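Local atomic coordinates of L-lysine 6-oxidase (Marinomonas mediterranea, PDB entry 3WEU), a protein that oxidises the epsilon-amino group of L-lysine using a cysteine tryptophylquinone cofactor, releasing ammonium and hydrogen peroxide, the latter giving it broad antibacterial activity. Residues V62-G67 / Q190-V195; I83-H88 / V226-T231; D250-I255 / A630-R635; W587-G592 / F645-R650. One frame throughout, in Å; residues are numbered along the deposited sequence.

Contact 1: V62-G67 / Q190-V195; sequences VFKVFG and QGRLIV
Phe63, the residue most covered in this antiparallel pairing, joins Leu193 through both backbone and side chain. Its amide donates to Leu193 O in a fairly straight bond (Phe63 N to Leu193 O 2.8 Å, 163° at the hydrogen), whereas the return bond from Leu193 N to Phe63 O is weak at 3.4 Å. Chi1 of -68° sets CG of Phe63 beside its backbone N, anti to the carbonyl carbon. The Phe63 and Leu193 side chains lie side by side, pointing the same way. Adjacent ring atoms meet two aliphatic partners: CD1 of Phe63 meets CD2 of Leu193 at 3.7 Å, and CE1 of Phe63 meets CG2 of Val195 at the same distance.

Val62 turns to the other face. There its CG2 lies 3.8 Å from CG1 of Ile194, while its CA-H is directed at Leu193 O (CA to O 3.2 Å). On the Val62 side, Arg192 runs extended from CG to NE, and its CD packs 4.0 Å from CG of Lys64 and more loosely against Val62 CG1. The guanidinium is held by Gln190 OE1 (from NH1, and weakly from NH2) and by salt bridges from NH1 to Asp188 and from NE to Glu72.

The pair joins strand 58-66 to strand 193-196 in the N-terminal sheet. Strand 4-13 flanks Phe63, and Trp85 of strand 80-91 and Val226 of strand 223-232 pack against Phe63 and Leu193.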
# COMPACT_ATOMS: atom_id res chain seq x y z
N VAL A 62 28.01 -15.09 -30.41
CA VAL A 62 28.78 -15.03 -31.67
C VAL A 62 27.92 -15.56 -32.78
O VAL A 62 27.28 -16.61 -32.65
CB VAL A 62 30.06 -15.87 -31.58
CG1 VAL A 62 30.82 -15.92 -32.90
CG2 VAL A 62 30.94 -15.34 -30.47
N PHE A 63 27.88 -14.83 -33.89
CA PHE A 63 27.28 -15.32 -35.11
C PHE A 63 28.36 -15.44 -36.17
O PHE A 63 29.30 -14.61 -36.22
CB PHE A 63 26.22 -14.37 -35.67
CG PHE A 63 24.97 -14.22 -34.85
CD1 PHE A 63 24.92 -13.36 -33.82
CD2 PHE A 63 23.78 -14.87 -35.25
CE1 PHE A 63 23.75 -13.18 -33.09
CE2 PHE A 63 22.59 -14.67 -34.54
CZ PHE A 63 22.56 -13.82 -33.46
N LYS A 64 28.22 -16.45 -37.00
CA LYS A 64 29.17 -16.81 -38.09
C LYS A 64 28.35 -16.90 -39.37
O LYS A 64 27.14 -17.19 -39.34
CB LYS A 64 29.82 -18.09 -37.81
CG LYS A 64 30.69 -18.03 -36.55
CD LYS A 64 31.45 -19.34 -36.34
CE LYS A 64 32.10 -19.36 -34.97
NZ LYS A 64 32.85 -20.64 -34.74
N VAL A 65 28.99 -16.57 -40.48
CA VAL A 65 28.33 -16.63 -41.79
C VAL A 65 29.14 -17.60 -42.63
O VAL A 65 30.38 -17.68 -42.52
CB VAL A 65 28.16 -15.23 -42.42
CG1 VAL A 65 29.50 -14.54 -42.49
CG2 VAL A 65 27.50 -15.29 -43.80
N PHE A 66 28.41 -18.38 -43.44
CA PHE A 66 29.01 -19.47 -44.19
C PHE A 66 28.63 -19.39 -45.65
O PHE A 66 27.51 -19.02 -45.96
CB PHE A 66 28.49 -20.80 -43.64
CG PHE A 66 28.90 -21.05 -42.23
CD1 PHE A 66 28.22 -20.48 -41.20
CD2 PHE A 66 30.04 -21.78 -41.95
CE1 PHE A 66 28.62 -20.71 -39.88
CE2 PHE A 66 30.45 -21.99 -40.63
CZ PHE A 66 29.74 -21.40 -39.61
N GLY A 67 29.55 -19.79 -46.52
CA GLY A 67 29.29 -19.78 -47.95
C GLY A 67 28.57 -21.03 -48.41
O GLY A 67 28.12 -21.87 -47.58
N GLN A 190 38.22 -11.09 -36.56
CA GLN A 190 38.00 -11.51 -37.94
C GLN A 190 36.66 -11.09 -38.51
O GLN A 190 36.26 -11.55 -39.60
CB GLN A 190 38.14 -13.03 -38.06
CG GLN A 190 39.56 -13.52 -37.79
CD GLN A 190 39.71 -15.01 -37.77
OE1 GLN A 190 39.28 -15.71 -36.84
NE2 GLN A 190 40.34 -15.55 -38.81
N GLY A 191 35.97 -10.21 -37.83
CA GLY A 191 34.74 -9.65 -38.38
C GLY A 191 33.46 -10.38 -37.99
O GLY A 191 32.37 -9.96 -38.46
N ARG A 192 33.55 -11.39 -37.12
CA ARG A 192 32.34 -12.08 -36.68
C ARG A 192 31.57 -11.17 -35.78
O ARG A 192 32.15 -10.36 -35.02
CB ARG A 192 32.65 -13.40 -35.89
CG ARG A 192 33.43 -14.45 -36.67
CD ARG A 192 33.82 -15.65 -35.77
NE ARG A 192 34.62 -16.58 -36.50
CZ ARG A 192 35.94 -16.52 -36.54
NH1 ARG A 192 36.60 -15.67 -35.76
NH2 ARG A 192 36.59 -17.41 -37.26
N LEU A 193 30.25 -11.33 -35.80
CA LEU A 193 29.38 -10.54 -34.93
C LEU A 193 29.26 -11.12 -33.52
O LEU A 193 29.15 -12.34 -33.36
CB LEU A 193 28.00 -10.49 -35.55
CG LEU A 193 26.89 -9.88 -34.70
CD1 LEU A 193 27.10 -8.43 -34.46
CD2 LEU A 193 25.48 -10.06 -35.34
N ILE A 194 29.26 -10.27 -32.53
CA ILE A 194 28.91 -10.62 -31.15
C ILE A 194 27.83 -9.70 -30.73
O ILE A 194 28.00 -8.48 -30.76
CB ILE A 194 30.13 -10.47 -30.18
CG1 ILE A 194 31.16 -11.51 -30.54
CG2 ILE A 194 29.72 -10.62 -28.71
CD1 ILE A 194 32.57 -11.25 -30.02
N VAL A 195 26.69 -10.25 -30.34
CA VAL A 195 25.65 -9.42 -29.79
C VAL A 195 25.53 -9.60 -28.30
O VAL A 195 25.44 -10.72 -27.83
CB VAL A 195 24.29 -9.76 -30.40
CG1 VAL A 195 23.21 -8.83 -29.82
CG2 VAL A 195 24.35 -9.72 -31.92

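Contact 2: I83-H88 / V226-T231; sequences IEWTVH and VTCVVT
Glu84 and Val229, then Thr86 and Thr227, form two hydrogen-bonded pairs where strands 80-91 and 223-232 run antiparallel within a mixed sheet. All four backbone bonds are short: Thr86 N to Thr227 O and Thr227 N to Thr86 O are both 2.8 Å, and Val229 N points almost straight at Glu84 O (176° at the hydrogen). CA-H contacts supplement them, notably Trp85 CA to Thr227 O at 3.2 Å.

A sulfur-aromatic contact marks the Trp85-Cys228 pair. With Cys228 SG anti to its backbone N (chi1 -174°), the sulfur stands over the indole face, 3.7 Å from the centroid of the six-membered ring of Trp85. Ile83 CG2 lies over that same face and touches Cys228 SG at 3.8 Å. Val226 CG1 instead comes to the ring edge, near CE3 of Trp85.

On the face carrying the threonines, one water links Thr86 O (2.8 Å from the water oxygen) to Thr227 OG1, and Ser143 binds Thr86 OG1.

Chemically, the two faces differ. The Ile83, Trp85 and Val87 side is apolar and buried, with Trp85 NE1 satisfied by Gly191 O, consistent with the core layer of an E-set domain; the opposite side mixes threonine, glutamate and valine and is partly exposed.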
# COMPACT_ATOMS: atom_id res chain seq x y z
N ILE A 83 32.12 -7.48 -44.26
CA ILE A 83 31.01 -8.23 -43.72
C ILE A 83 30.38 -7.25 -42.75
O ILE A 83 31.00 -6.86 -41.81
CB ILE A 83 31.48 -9.51 -42.98
CG1 ILE A 83 32.16 -10.47 -43.98
CG2 ILE A 83 30.28 -10.13 -42.28
CD1 ILE A 83 32.79 -11.75 -43.34
N GLU A 84 29.13 -6.89 -43.01
CA GLU A 84 28.45 -5.89 -42.22
C GLU A 84 27.23 -6.53 -41.64
O GLU A 84 26.41 -7.08 -42.35
CB GLU A 84 28.03 -4.71 -43.04
CG GLU A 84 27.58 -3.58 -42.15
CD GLU A 84 27.39 -2.27 -42.92
OE1 GLU A 84 27.08 -2.31 -44.13
OE2 GLU A 84 27.59 -1.23 -42.29
N TRP A 85 27.12 -6.41 -40.33
CA TRP A 85 26.02 -7.01 -39.63
C TRP A 85 25.15 -5.88 -39.18
O TRP A 85 25.66 -4.92 -38.64
CB TRP A 85 26.60 -7.73 -38.39
CG TRP A 85 27.63 -8.78 -38.63
CD1 TRP A 85 28.98 -8.63 -38.62
CD2 TRP A 85 27.37 -10.14 -38.84
NE1 TRP A 85 29.59 -9.84 -38.83
CE2 TRP A 85 28.62 -10.80 -38.94
CE3 TRP A 85 26.19 -10.90 -38.89
CZ2 TRP A 85 28.73 -12.16 -39.16
CZ3 TRP A 85 26.30 -12.23 -39.08
CH2 TRP A 85 27.56 -12.87 -39.21
N THR A 86 23.84 -6.00 -39.35
CA THR A 86 22.91 -5.03 -38.90
C THR A 86 21.91 -5.74 -38.03
O THR A 86 21.26 -6.70 -38.43
CB THR A 86 22.21 -4.36 -40.11
OG1 THR A 86 23.22 -3.65 -40.84
CG2 THR A 86 21.22 -3.44 -39.68
N VAL A 87 21.85 -5.31 -36.79
CA VAL A 87 20.96 -5.94 -35.82
C VAL A 87 19.96 -4.96 -35.32
O VAL A 87 20.31 -3.82 -34.82
CB VAL A 87 21.77 -6.49 -34.63
CG1 VAL A 87 20.81 -7.12 -33.62
CG2 VAL A 87 22.82 -7.46 -35.12
N HIS A 88 18.70 -5.34 -35.42
CA HIS A 88 17.65 -4.50 -34.94
C HIS A 88 16.85 -5.15 -33.79
O HIS A 88 15.99 -5.98 -34.02
CB HIS A 88 16.71 -4.08 -36.10
CG HIS A 88 15.71 -3.01 -35.73
ND1 HIS A 88 14.81 -2.47 -36.66
CD2 HIS A 88 15.43 -2.41 -34.56
CE1 HIS A 88 14.05 -1.58 -36.06
NE2 HIS A 88 14.43 -1.48 -34.80
N VAL A 226 18.66 -10.09 -37.41
CA VAL A 226 20.08 -10.06 -37.71
C VAL A 226 20.17 -10.10 -39.22
O VAL A 226 19.65 -11.02 -39.81
CB VAL A 226 20.89 -11.22 -37.10
CG1 VAL A 226 22.37 -11.20 -37.52
CG2 VAL A 226 20.81 -11.12 -35.59
N THR A 227 20.90 -9.14 -39.80
CA THR A 227 21.18 -9.16 -41.25
C THR A 227 22.67 -9.10 -41.48
O THR A 227 23.35 -8.33 -40.86
CB THR A 227 20.48 -7.96 -41.97
OG1 THR A 227 19.10 -8.01 -41.67
CG2 THR A 227 20.63 -8.08 -43.53
N CYS A 228 23.15 -9.96 -42.35
CA CYS A 228 24.53 -10.05 -42.69
C CYS A 228 24.68 -9.81 -44.17
O CYS A 228 24.16 -10.58 -44.97
CB CYS A 228 25.08 -11.44 -42.46
SG CYS A 228 26.83 -11.64 -42.71
N VAL A 229 25.47 -8.79 -44.51
CA VAL A 229 25.83 -8.51 -45.94
C VAL A 229 27.32 -8.75 -46.09
O VAL A 229 28.14 -8.10 -45.42
CB VAL A 229 25.51 -7.05 -46.33
CG1 VAL A 229 25.91 -6.76 -47.78
CG2 VAL A 229 24.03 -6.72 -46.11
N VAL A 230 27.68 -9.66 -46.96
CA VAL A 230 29.03 -9.95 -47.27
C VAL A 230 29.31 -9.32 -48.65
O VAL A 230 28.59 -9.63 -49.63
CB VAL A 230 29.21 -11.46 -47.46
CG1 VAL A 230 30.63 -11.79 -47.98
CG2 VAL A 230 28.98 -12.17 -46.10
N THR A 231 30.31 -8.46 -48.69
CA THR A 231 30.64 -7.74 -49.92
C THR A 231 31.94 -8.36 -50.42
O THR A 231 32.95 -8.43 -49.70
CB THR A 231 30.76 -6.26 -49.65
OG1 THR A 231 29.52 -5.76 -49.14
CG2 THR A 231 31.12 -5.49 -50.95
O HOH W 1 18.55 -6.77 -39.08

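Contact 3: D250-I255 / A630-R635; sequences DFAPEI and AFIRDR
Phe251 and Phe631 each place CG anti to the carbonyl carbon (chi1 -72° and -76°), and the two rings meet with centroids 4.9 Å apart. The loop 250-255, with an Asx turn at Asp250 followed by a type I beta turn from Ala252 to Ile255, packs on strand 631-634, one arm of the beta hairpin completed by strand 645-648. The rings cross obliquely, their planes 46° apart. CD1 of Phe251 stands over the centre of the Phe631 ring, and the Phe631 edge faces Asp250 O. Two further rings join the cluster, Phe49 stacking on Phe631 and Phe513 lying almost parallel to Phe251.

Backbone bonding is brief. Ile632 N reaches Phe251 O at 2.7 Å, nearly along the C=O axis, and beside it CB of Ala252 packs 3.9 Å from CB of Ile632. In the Asx turn, Ala252 N donates to Asp250 OD1, which it meets from above the carboxylate plane.

Farther on, the extended Glu254 side chain carries its carboxylate to the backbone of Asp634. A water also donates to Glu254 OE2 and to Ile632 O while accepting from Glu254 N, adding a water-mediated link between turn and strand. Another water joins Glu254 OE1, Arg633 NE and Asp634 O; the guanidinium itself is anchored by Val46 O and Val47 O. At the carboxylate, Asp634 N approaches Glu254 OE2 on the syn side, 2.8 Å away and tilted moderately out of the carboxylate plane.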
# COMPACT_ATOMS: atom_id res chain seq x y z
N ASP A 250 21.02 -17.19 -17.17
CA ASP A 250 20.90 -18.64 -16.98
C ASP A 250 21.64 -18.95 -15.69
O ASP A 250 22.94 -19.04 -15.68
CB ASP A 250 21.49 -19.40 -18.16
CG ASP A 250 21.28 -20.91 -18.07
OD1 ASP A 250 20.86 -21.42 -16.99
OD2 ASP A 250 21.55 -21.58 -19.10
N PHE A 251 20.86 -19.18 -14.62
CA PHE A 251 21.49 -19.41 -13.31
C PHE A 251 21.92 -20.86 -13.03
O PHE A 251 22.49 -21.14 -11.97
CB PHE A 251 20.56 -18.90 -12.17
CG PHE A 251 20.46 -17.40 -12.09
CD1 PHE A 251 21.48 -16.67 -11.51
CD2 PHE A 251 19.34 -16.73 -12.52
CE1 PHE A 251 21.40 -15.33 -11.35
CE2 PHE A 251 19.23 -15.34 -12.35
CZ PHE A 251 20.27 -14.66 -11.78
N ALA A 252 21.76 -21.73 -14.01
CA ALA A 252 22.18 -23.12 -13.93
C ALA A 252 22.44 -23.69 -15.28
O ALA A 252 21.76 -24.63 -15.76
CB ALA A 252 21.12 -23.95 -13.21
N PRO A 253 23.49 -23.16 -15.89
CA PRO A 253 23.65 -23.43 -17.32
C PRO A 253 23.96 -24.87 -17.67
O PRO A 253 23.61 -25.29 -18.79
CB PRO A 253 24.80 -22.49 -17.71
CG PRO A 253 25.48 -22.17 -16.43
CD PRO A 253 24.42 -22.13 -15.42
N GLU A 254 24.53 -25.65 -16.75
CA GLU A 254 24.79 -27.06 -17.05
C GLU A 254 23.56 -27.94 -16.96
O GLU A 254 23.65 -29.12 -17.31
CB GLU A 254 25.84 -27.58 -16.12
CG GLU A 254 27.16 -26.90 -16.33
CD GLU A 254 28.14 -27.01 -15.16
OE1 GLU A 254 29.32 -27.44 -15.35
OE2 GLU A 254 27.76 -26.61 -14.02
N ILE A 255 22.46 -27.43 -16.44
CA ILE A 255 21.24 -28.22 -16.26
C ILE A 255 20.29 -27.87 -17.41
O ILE A 255 19.99 -26.71 -17.65
CB ILE A 255 20.59 -27.90 -14.90
CG1 ILE A 255 21.63 -28.20 -13.80
CG2 ILE A 255 19.31 -28.72 -14.71
CD1 ILE A 255 21.22 -28.11 -12.40
N ALA A 630 22.46 -16.99 -6.67
CA ALA A 630 23.55 -17.87 -6.98
C ALA A 630 23.46 -18.43 -8.39
O ALA A 630 22.37 -18.56 -8.97
CB ALA A 630 23.52 -19.04 -6.02
N PHE A 631 24.60 -18.88 -8.87
CA PHE A 631 24.65 -19.74 -10.04
C PHE A 631 24.89 -21.14 -9.55
O PHE A 631 25.87 -21.42 -8.79
CB PHE A 631 25.81 -19.34 -10.94
CG PHE A 631 25.52 -18.11 -11.73
CD1 PHE A 631 25.56 -16.86 -11.13
CD2 PHE A 631 25.04 -18.20 -13.04
CE1 PHE A 631 25.20 -15.71 -11.84
CE2 PHE A 631 24.69 -17.06 -13.77
CZ PHE A 631 24.79 -15.81 -13.16
N ILE A 632 24.03 -22.03 -9.98
CA ILE A 632 24.12 -23.46 -9.60
C ILE A 632 25.04 -24.12 -10.60
O ILE A 632 24.80 -24.10 -11.80
CB ILE A 632 22.73 -24.14 -9.61
CG1 ILE A 632 21.71 -23.30 -8.88
CG2 ILE A 632 22.81 -25.55 -9.04
CD1 ILE A 632 22.07 -22.88 -7.45
N ARG A 633 26.12 -24.72 -10.10
CA ARG A 633 27.12 -25.27 -10.96
C ARG A 633 27.84 -26.51 -10.40
O ARG A 633 27.86 -26.73 -9.17
CB ARG A 633 28.07 -24.16 -11.30
CG ARG A 633 29.49 -24.29 -10.96
CD ARG A 633 30.29 -23.08 -11.39
NE ARG A 633 31.09 -23.36 -12.51
CZ ARG A 633 31.91 -22.46 -13.06
NH1 ARG A 633 31.98 -21.21 -12.59
NH2 ARG A 633 32.69 -22.80 -14.04
N ASP A 634 28.34 -27.33 -11.33
CA ASP A 634 28.95 -28.56 -10.99
C ASP A 634 30.37 -28.31 -10.45
O ASP A 634 31.27 -27.87 -11.20
CB ASP A 634 28.96 -29.52 -12.18
CG ASP A 634 29.53 -30.87 -11.85
OD1 ASP A 634 29.83 -31.18 -10.70
OD2 ASP A 634 29.73 -31.65 -12.84
N ARG A 635 30.53 -28.55 -9.16
CA ARG A 635 31.80 -28.39 -8.45
C ARG A 635 32.80 -29.53 -8.75
O ARG A 635 33.98 -29.46 -8.38
CB ARG A 635 31.49 -28.37 -6.97
CG ARG A 635 30.77 -27.12 -6.51
CD ARG A 635 31.77 -25.98 -6.33
NE ARG A 635 31.30 -25.09 -5.30
CZ ARG A 635 31.90 -24.81 -4.15
NH1 ARG A 635 33.09 -25.29 -3.82
NH2 ARG A 635 31.29 -24.00 -3.33
O HOH W 2 25.55 -24.96 -14.22
O HOH W 3 31.09 -26.28 -13.54
O HOH W 4 29.19 -30.83 -15.33

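Contact 4: W587-G592 / F645-R650; sequences WDVLTG and FTETER. With EDO (1,2-ethanediol), chain J.
Glu647 OE1 is gripped by a water that donates to it (oxygen to oxygen 2.7 Å) and by a salt bridge from Arg614 NH2; the same water accepts from Gly592 N, so the carboxylate reaches the opposing segment through it. The direct link is a single backbone bond. Glu647 N donates to Leu590 O at 2.8 Å, very straight at 173°, and the two strands there run almost perpendicular (87° between their directions), consistent with a single direct backbone bond between them.

A second water spans the other flank, accepting from Leu590 N and donating to Phe645 O. Leu590 CD1 approaches that same carbonyl oxygen, Phe645 O, to 3.6 Å.

Side chains fill the crossing. Val589 and Glu647 meet at about a right angle, CG2 of Val589 lying 3.7 Å from both CG and OE2 of Glu647. Gly592 CA sits 3.5 Å from Thr646 OG1 and makes an equally long CA-H...O contact with Glu647 O. Thr646 OG1 lies between its backbone N and carbonyl carbon (chi1 72°) and donates to Glu647 O. At the indole edge, Trp587 NE1 donates to O2 of an ethanediol, probably from the crystallisation liquor.

The contact joins strand 588-590, paired with strand 609-611, to the hairpin strand 645-648. Its chemistry implies a buried polar seam: two waters bridge backbone NH groups of 587-592 to oxygens of 645-650, and the arginine probably offsets the glutamate's charge.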
# COMPACT_ATOMS: atom_id res chain seq x y z
N TRP A 587 14.89 -23.86 -7.29
CA TRP A 587 14.11 -23.72 -6.06
C TRP A 587 14.72 -24.37 -4.87
O TRP A 587 14.83 -23.72 -3.81
CB TRP A 587 12.69 -24.19 -6.30
CG TRP A 587 11.69 -23.72 -5.32
CD1 TRP A 587 10.85 -24.48 -4.54
CD2 TRP A 587 11.37 -22.36 -5.04
NE1 TRP A 587 10.06 -23.66 -3.81
CE2 TRP A 587 10.35 -22.36 -4.09
CE3 TRP A 587 11.87 -21.17 -5.48
CZ2 TRP A 587 9.82 -21.19 -3.58
CZ3 TRP A 587 11.35 -19.98 -4.95
CH2 TRP A 587 10.34 -20.02 -4.01
N ASP A 588 15.09 -25.66 -4.99
CA ASP A 588 15.68 -26.40 -3.89
C ASP A 588 17.10 -26.75 -4.30
O ASP A 588 17.29 -27.53 -5.22
CB ASP A 588 14.86 -27.64 -3.61
CG ASP A 588 13.38 -27.33 -3.52
OD1 ASP A 588 12.67 -27.41 -4.54
OD2 ASP A 588 12.96 -26.91 -2.44
N VAL A 589 18.06 -26.12 -3.64
CA VAL A 589 19.48 -26.17 -4.04
C VAL A 589 20.38 -26.39 -2.86
O VAL A 589 19.97 -26.15 -1.70
CB VAL A 589 19.90 -24.88 -4.77
CG1 VAL A 589 19.15 -24.70 -6.06
CG2 VAL A 589 19.81 -23.66 -3.89
N LEU A 590 21.61 -26.84 -3.14
CA LEU A 590 22.59 -27.16 -2.08
C LEU A 590 23.48 -25.98 -1.82
O LEU A 590 23.96 -25.32 -2.79
CB LEU A 590 23.42 -28.38 -2.50
CG LEU A 590 22.67 -29.68 -2.81
CD1 LEU A 590 23.70 -30.76 -3.14
CD2 LEU A 590 21.89 -30.07 -1.56
N THR A 591 23.69 -25.66 -0.54
CA THR A 591 24.63 -24.67 -0.19
C THR A 591 26.02 -25.13 -0.56
O THR A 591 26.37 -26.30 -0.40
CB THR A 591 24.62 -24.34 1.32
OG1 THR A 591 24.71 -25.60 2.01
CG2 THR A 591 23.36 -23.66 1.68
N GLY A 592 26.82 -24.16 -0.96
CA GLY A 592 28.14 -24.39 -1.55
C GLY A 592 29.40 -23.79 -0.87
O GLY A 592 30.51 -23.99 -1.36
N PHE A 645 26.37 -30.45 -7.80
CA PHE A 645 25.98 -29.09 -8.08
C PHE A 645 25.61 -28.37 -6.79
O PHE A 645 24.80 -28.86 -5.97
CB PHE A 645 24.72 -29.07 -8.94
CG PHE A 645 24.93 -29.34 -10.39
CD1 PHE A 645 25.03 -30.61 -10.89
CD2 PHE A 645 25.04 -28.28 -11.27
CE1 PHE A 645 25.21 -30.82 -12.27
CE2 PHE A 645 25.20 -28.48 -12.62
CZ PHE A 645 25.25 -29.75 -13.12
N THR A 646 26.17 -27.21 -6.60
CA THR A 646 25.81 -26.37 -5.52
C THR A 646 25.67 -24.93 -5.99
O THR A 646 26.12 -24.52 -7.09
CB THR A 646 26.89 -26.31 -4.37
OG1 THR A 646 28.03 -25.59 -4.81
CG2 THR A 646 27.38 -27.69 -3.96
N GLU A 647 25.11 -24.11 -5.09
CA GLU A 647 25.18 -22.66 -5.24
C GLU A 647 26.65 -22.24 -5.31
O GLU A 647 27.50 -22.78 -4.59
CB GLU A 647 24.63 -21.94 -3.97
CG GLU A 647 23.12 -21.92 -3.92
CD GLU A 647 22.55 -21.03 -2.86
OE1 GLU A 647 23.20 -20.89 -1.83
OE2 GLU A 647 21.48 -20.47 -3.12
N THR A 648 26.92 -21.26 -6.15
CA THR A 648 28.21 -20.54 -6.18
C THR A 648 27.85 -19.04 -6.39
O THR A 648 26.82 -18.73 -7.05
CB THR A 648 29.11 -21.04 -7.37
OG1 THR A 648 28.46 -20.82 -8.63
CG2 THR A 648 29.44 -22.56 -7.25
N GLU A 649 28.72 -18.16 -5.91
CA GLU A 649 28.68 -16.74 -6.24
C GLU A 649 27.40 -16.01 -5.79
O GLU A 649 27.07 -14.92 -6.29
CB GLU A 649 28.93 -16.52 -7.72
CG GLU A 649 30.28 -17.03 -8.20
CD GLU A 649 30.57 -16.59 -9.62
OE1 GLU A 649 30.81 -15.36 -9.82
OE2 GLU A 649 30.55 -17.47 -10.54
N ARG A 650 26.76 -16.51 -4.74
CA ARG A 650 25.60 -15.78 -4.15
C ARG A 650 26.15 -14.56 -3.44
O ARG A 650 27.19 -14.65 -2.83
CB ARG A 650 24.85 -16.66 -3.13
CG ARG A 650 23.41 -16.20 -2.93
CD ARG A 650 22.65 -16.96 -1.88
NE ARG A 650 21.21 -16.95 -2.16
CZ ARG A 650 20.25 -16.37 -1.42
NH1 ARG A 650 20.49 -15.79 -0.26
NH2 ARG A 650 19.02 -16.42 -1.85
C1 EDO J . 9.09 -22.69 0.19
O1 EDO J . 10.24 -22.33 -0.57
C2 EDO J . 8.71 -24.10 -0.28
O2 EDO J . 7.96 -24.03 -1.51
O HOH W 5 22.29 -27.54 -5.93
O HOH W 6 25.71 -21.16 -0.91

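From the N terminus, strand 58-66 opens contact 1 and strand 80-91 opens contact 2 before 190-195 closes the first and 226-231 the second, so these two loops cross. Both belong to the N-terminal sheet and touch, Leu193 packing on Val87 and Val65 on Cys228. Contact 3 then opens at 250-255 and is closed by 630-635, with 374 residues between. Contact 4 opens within that span at 587-592 and closes beyond it at 645-650, a second crossing; strands 631-634 and 645-648 join the two as hairpin neighbours. Contacts 1 and 3 lie in series, their centres about 27 Å apart. Contact 3 ties the loop after strand 237-247 to that hairpin.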